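Alkaline phosphatase (Thermus thermophilus, PDB 7KWD) probably hydrolyses phosphate monoesters at alkaline pH as a homodimeric metalloenzyme that binds two zinc ions and one magnesium ion. Local coordinates at residues 274-286 against 424-436. Sequence-based numbering, arbitrary orientation.
Sequences IDHANHLNDAGAT and PNIGWSSGQHTAS. With ZN (zinc ion), chain F.
His279 and His433 meet at a zinc ion, each giving its NE2 to the metal at 2.2 Å, while Asp275 binds through OD2 at 2.0 Å; a further ligand atom comes from outside the segments. Two residues one turn apart on helix 273-280 and a distant histidine, at the weakly bonded strand 433-434, thus share a metal, as in other alkaline phosphatases. Second-shell bonds fix the ligands: the far nitrogen of the His279 ring, ND1, donates in the ring plane to Gly431 O at 2.6 Å, nearly straight at 171°, which sets the ring's rotation and would probably strengthen NE2 as a donor to the metal. Thr93 O takes ND1 of His433, and Thr320 binds Asp275 OD1.

The helix ends in a Schellman motif at Asn281, whose ND2 serves two carbonyls, Ser430 O across the contact at 3.0 Å and Asn278 O in its own turn; OD1 goes to Gln401. With CG swung beside the backbone N (chi1 -78°), the amide lies almost parallel to the Trp428 indole, their planes 12° apart, and CA sits over the six-membered ring in a CH-pi contact, 3.5 Å from its centroid. Asn278 OD1 meets the indole rim at CZ3. Replacing Trp428 with an alanine would probably open a gap beneath Asn281 and leave its amide freer to turn. Farther out, Ala283 CB packs on Ile426 CD1 at 3.5 Å.

The contact thus joins helix 273-280 and its break before helix 283-306 to residues 426-434, whose two strands pair antiparallel with strand 310-325, while Tyr332 of the second subunit packs against both zinc-binding histidines.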
loop_
_atom_site.group_PDB
_atom_site.type_symbol
_atom_site.label_atom_id
_atom_site.label_comp_id
_atom_site.label_asym_id
_atom_site.label_seq_id
_atom_site.Cartn_x
_atom_site.Cartn_y
_atom_site.Cartn_z
ATOM N N ILE A 274 -2.177 -16.102 -0.337
ATOM C CA ILE A 274 -1.534 -14.848 0.035
ATOM C C ILE A 274 -2.361 -14.160 1.107
ATOM O O ILE A 274 -1.839 -13.759 2.152
ATOM C CB ILE A 274 -1.351 -13.945 -1.197
ATOM C CG1 ILE A 274 -0.378 -14.591 -2.195
ATOM C CG2 ILE A 274 -0.926 -12.547 -0.768
ATOM C CD1 ILE A 274 -0.403 -13.910 -3.581
ATOM N N ASP A 275 -3.673 -14.027 0.854
ATOM C CA ASP A 275 -4.616 -13.496 1.835
ATOM C C ASP A 275 -4.480 -14.209 3.174
ATOM O O ASP A 275 -4.293 -13.572 4.209
ATOM C CB ASP A 275 -6.039 -13.632 1.274
ATOM C CG ASP A 275 -7.088 -13.064 2.172
ATOM O OD1 ASP A 275 -7.026 -11.833 2.443
ATOM O OD2 ASP A 275 -7.990 -13.838 2.580
ATOM N N HIS A 276 -4.498 -15.541 3.157
ATOM C CA HIS A 276 -4.492 -16.302 4.399
ATOM C C HIS A 276 -3.220 -16.054 5.191
ATOM O O HIS A 276 -3.262 -15.864 6.408
ATOM C CB HIS A 276 -4.637 -17.794 4.104
ATOM C CG HIS A 276 -5.922 -18.129 3.423
ATOM N ND1 HIS A 276 -6.194 -19.375 2.926
ATOM C CD2 HIS A 276 -7.000 -17.367 3.131
ATOM C CE1 HIS A 276 -7.391 -19.383 2.369
ATOM N NE2 HIS A 276 -7.904 -18.175 2.479
ATOM N N ALA A 277 -2.068 -16.078 4.517
ATOM C CA ALA A 277 -0.828 -15.817 5.227
ATOM C C ALA A 277 -0.838 -14.422 5.806
ATOM O O ALA A 277 -0.323 -14.194 6.903
ATOM C CB ALA A 277 0.370 -15.993 4.300
ATOM N N ASN A 278 -1.396 -13.460 5.065
ATOM C CA ASN A 278 -1.440 -12.102 5.592
ATOM C C ASN A 278 -2.340 -12.029 6.806
ATOM O O ASN A 278 -2.077 -11.230 7.719
ATOM C CB ASN A 278 -1.901 -11.119 4.522
ATOM C CG ASN A 278 -0.812 -10.854 3.473
ATOM O OD1 ASN A 278 0.371 -11.069 3.709
ATOM N ND2 ASN A 278 -1.235 -10.399 2.310
ATOM N N HIS A 279 -3.426 -12.825 6.808
ATOM C CA HIS A 279 -4.274 -12.962 7.991
ATOM C C HIS A 279 -3.474 -13.486 9.185
ATOM O O HIS A 279 -3.588 -12.959 10.298
ATOM C CB HIS A 279 -5.440 -13.906 7.697
ATOM C CG HIS A 279 -6.588 -13.267 6.988
ATOM N ND1 HIS A 279 -7.206 -12.128 7.456
ATOM C CD2 HIS A 279 -7.230 -13.599 5.840
ATOM C CE1 HIS A 279 -8.193 -11.802 6.646
ATOM N NE2 HIS A 279 -8.239 -12.690 5.671
ATOM N N LEU A 280 -2.652 -14.529 8.969
ATOM C CA LEU A 280 -1.807 -15.022 10.055
ATOM C C LEU A 280 -0.759 -14.000 10.517
ATOM O O LEU A 280 -0.214 -14.146 11.613
ATOM C CB LEU A 280 -1.058 -16.286 9.642
ATOM C CG LEU A 280 -1.863 -17.369 8.945
ATOM C CD1 LEU A 280 -1.003 -18.541 8.626
ATOM C CD2 LEU A 280 -3.011 -17.779 9.806
ATOM N N ASN A 281 -0.459 -12.989 9.709
ATOM C CA ASN A 281 0.656 -12.065 9.948
ATOM C C ASN A 281 1.978 -12.814 9.816
ATOM O O ASN A 281 2.892 -12.593 10.608
ATOM C CB ASN A 281 0.591 -11.391 11.312
ATOM C CG ASN A 281 -0.403 -10.247 11.382
ATOM O OD1 ASN A 281 -0.357 -9.492 12.337
ATOM N ND2 ASN A 281 -1.314 -10.138 10.401
ATOM N N ASP A 282 2.054 -13.725 8.856
ATOM C CA ASP A 282 3.221 -14.563 8.617
ATOM C C ASP A 282 3.888 -14.130 7.308
ATOM O O ASP A 282 3.583 -14.634 6.222
ATOM C CB ASP A 282 2.812 -16.022 8.579
ATOM C CG ASP A 282 3.990 -16.953 8.387
ATOM O OD1 ASP A 282 5.100 -16.470 8.040
ATOM O OD2 ASP A 282 3.803 -18.176 8.566
ATOM N N ALA A 283 4.858 -13.218 7.433
ATOM C CA ALA A 283 5.515 -12.670 6.252
ATOM C C ALA A 283 6.206 -13.732 5.410
ATOM O O ALA A 283 6.279 -13.611 4.173
ATOM C CB ALA A 283 6.515 -11.589 6.690
ATOM N N GLY A 284 6.733 -14.777 6.051
ATOM C CA GLY A 284 7.434 -15.804 5.291
ATOM C C GLY A 284 6.478 -16.661 4.480
ATOM O O GLY A 284 6.795 -17.078 3.362
ATOM N N ALA A 285 5.304 -16.949 5.029
ATOM C CA ALA A 285 4.327 -17.676 4.233
ATOM C C ALA A 285 3.803 -16.819 3.069
ATOM O O ALA A 285 3.662 -17.310 1.943
ATOM C CB ALA A 285 3.177 -18.157 5.113
ATOM N N THR A 286 3.556 -15.536 3.319
ATOM C CA THR A 286 3.135 -14.636 2.247
ATOM C C THR A 286 4.152 -14.615 1.122
ATOM O O THR A 286 3.797 -14.716 -0.058
ATOM C CB THR A 286 2.944 -13.232 2.798
ATOM O OG1 THR A 286 1.960 -13.282 3.828
ATOM C CG2 THR A 286 2.527 -12.290 1.694
ATOM N N PRO A 424 12.596 -10.510 11.853
ATOM C CA PRO A 424 12.192 -9.662 10.726
ATOM C C PRO A 424 11.507 -8.384 11.180
ATOM O O PRO A 424 10.551 -8.422 11.946
ATOM C CB PRO A 424 11.241 -10.559 9.926
ATOM C CG PRO A 424 11.697 -11.966 10.221
ATOM C CD PRO A 424 12.129 -11.909 11.693
ATOM N N ASN A 425 12.026 -7.240 10.695
ATOM C CA ASN A 425 11.376 -5.944 10.827
ATOM C C ASN A 425 10.224 -5.781 9.823
ATOM O O ASN A 425 10.172 -4.830 9.034
ATOM C CB ASN A 425 12.399 -4.826 10.670
ATOM C CG ASN A 425 13.252 -4.973 9.434
ATOM O OD1 ASN A 425 13.890 -6.002 9.219
ATOM N ND2 ASN A 425 13.266 -3.933 8.605
ATOM N N ILE A 426 9.269 -6.711 9.907
ATOM C CA ILE A 426 8.007 -6.667 9.162
ATOM C C ILE A 426 6.871 -6.636 10.186
ATOM O O ILE A 426 6.740 -7.547 11.010
ATOM C CB ILE A 426 7.856 -7.875 8.217
ATOM C CG1 ILE A 426 9.112 -8.039 7.370
ATOM C CG2 ILE A 426 6.637 -7.702 7.302
ATOM C CD1 ILE A 426 9.287 -9.378 6.727
ATOM N N GLY A 427 6.081 -5.565 10.170
ATOM C CA GLY A 427 4.935 -5.441 11.038
ATOM C C GLY A 427 3.645 -5.447 10.233
ATOM O O GLY A 427 3.666 -5.487 9.004
ATOM N N TRP A 428 2.523 -5.365 10.960
ATOM C CA TRP A 428 1.202 -5.636 10.399
ATOM C C TRP A 428 0.195 -4.639 10.947
ATOM O O TRP A 428 0.160 -4.397 12.155
ATOM C CB TRP A 428 0.727 -7.061 10.737
ATOM C CG TRP A 428 1.675 -8.042 10.252
ATOM C CD1 TRP A 428 2.802 -8.452 10.879
ATOM C CD2 TRP A 428 1.631 -8.739 9.003
ATOM N NE1 TRP A 428 3.468 -9.371 10.107
ATOM C CE2 TRP A 428 2.777 -9.564 8.945
ATOM C CE3 TRP A 428 0.736 -8.753 7.936
ATOM C CZ2 TRP A 428 3.052 -10.395 7.865
ATOM C CZ3 TRP A 428 1.017 -9.565 6.837
ATOM C CH2 TRP A 428 2.170 -10.376 6.811
ATOM N N SER A 429 -0.581 -4.028 10.044
ATOM C CA SER A 429 -1.619 -3.099 10.471
ATOM C C SER A 429 -2.720 -3.834 11.244
ATOM O O SER A 429 -3.356 -3.260 12.127
ATOM C CB SER A 429 -2.265 -2.384 9.279
ATOM O OG SER A 429 -1.346 -1.955 8.300
ATOM N N SER A 430 -2.936 -5.110 10.933
ATOM C CA SER A 430 -4.130 -5.806 11.384
ATOM C C SER A 430 -3.971 -7.258 10.973
ATOM O O SER A 430 -3.004 -7.626 10.301
ATOM C CB SER A 430 -5.387 -5.177 10.757
ATOM O OG SER A 430 -5.797 -5.905 9.603
ATOM N N GLY A 431 -4.921 -8.088 11.412
ATOM C CA GLY A 431 -5.061 -9.424 10.874
ATOM C C GLY A 431 -6.171 -9.528 9.827
ATOM O O GLY A 431 -6.596 -10.637 9.479
ATOM N N GLN A 432 -6.643 -8.397 9.302
ATOM C CA GLN A 432 -7.805 -8.364 8.417
ATOM C C GLN A 432 -7.493 -7.640 7.103
ATOM O O GLN A 432 -6.416 -7.081 6.914
ATOM C CB GLN A 432 -8.982 -7.673 9.140
ATOM C CG GLN A 432 -9.486 -8.433 10.360
ATOM C CD GLN A 432 -8.743 -8.043 11.636
ATOM O OE1 GLN A 432 -7.791 -8.714 12.018
ATOM N NE2 GLN A 432 -9.160 -6.949 12.276
ATOM N N HIS A 433 -8.470 -7.640 6.188
ATOM C CA HIS A 433 -8.350 -6.873 4.947
ATOM C C HIS A 433 -8.247 -5.380 5.245
ATOM O O HIS A 433 -8.694 -4.892 6.288
ATOM C CB HIS A 433 -9.558 -7.068 4.044
ATOM C CG HIS A 433 -9.852 -8.490 3.744
ATOM N ND1 HIS A 433 -10.974 -8.883 3.050
ATOM C CD2 HIS A 433 -9.178 -9.624 4.052
ATOM C CE1 HIS A 433 -10.987 -10.202 2.947
ATOM N NE2 HIS A 433 -9.918 -10.670 3.556
ATOM N N THR A 434 -7.659 -4.652 4.313
ATOM C CA THR A 434 -7.588 -3.199 4.397
ATOM C C THR A 434 -8.198 -2.589 3.141
ATOM O O THR A 434 -8.548 -3.283 2.184
ATOM C CB THR A 434 -6.148 -2.705 4.584
ATOM O OG1 THR A 434 -5.384 -3.000 3.400
ATOM C CG2 THR A 434 -5.479 -3.365 5.805
ATOM N N ALA A 435 -8.331 -1.268 3.167
ATOM C CA ALA A 435 -9.082 -0.517 2.168
ATOM C C ALA A 435 -8.225 0.007 1.018
ATOM O O ALA A 435 -8.753 0.637 0.088
ATOM C CB ALA A 435 -9.755 0.686 2.824
ATOM N N SER A 436 -6.938 -0.216 1.067
ATOM C CA SER A 436 -6.017 0.292 0.057
ATOM C C SER A 436 -6.440 -0.100 -1.364
ATOM O O SER A 436 -6.794 -1.264 -1.619
ATOM C CB SER A 436 -4.618 -0.283 0.343
ATOM O OG SER A 436 -3.776 -0.108 -0.788
HETATM ZN ZN ZN F . -9.228 -12.734 3.681
#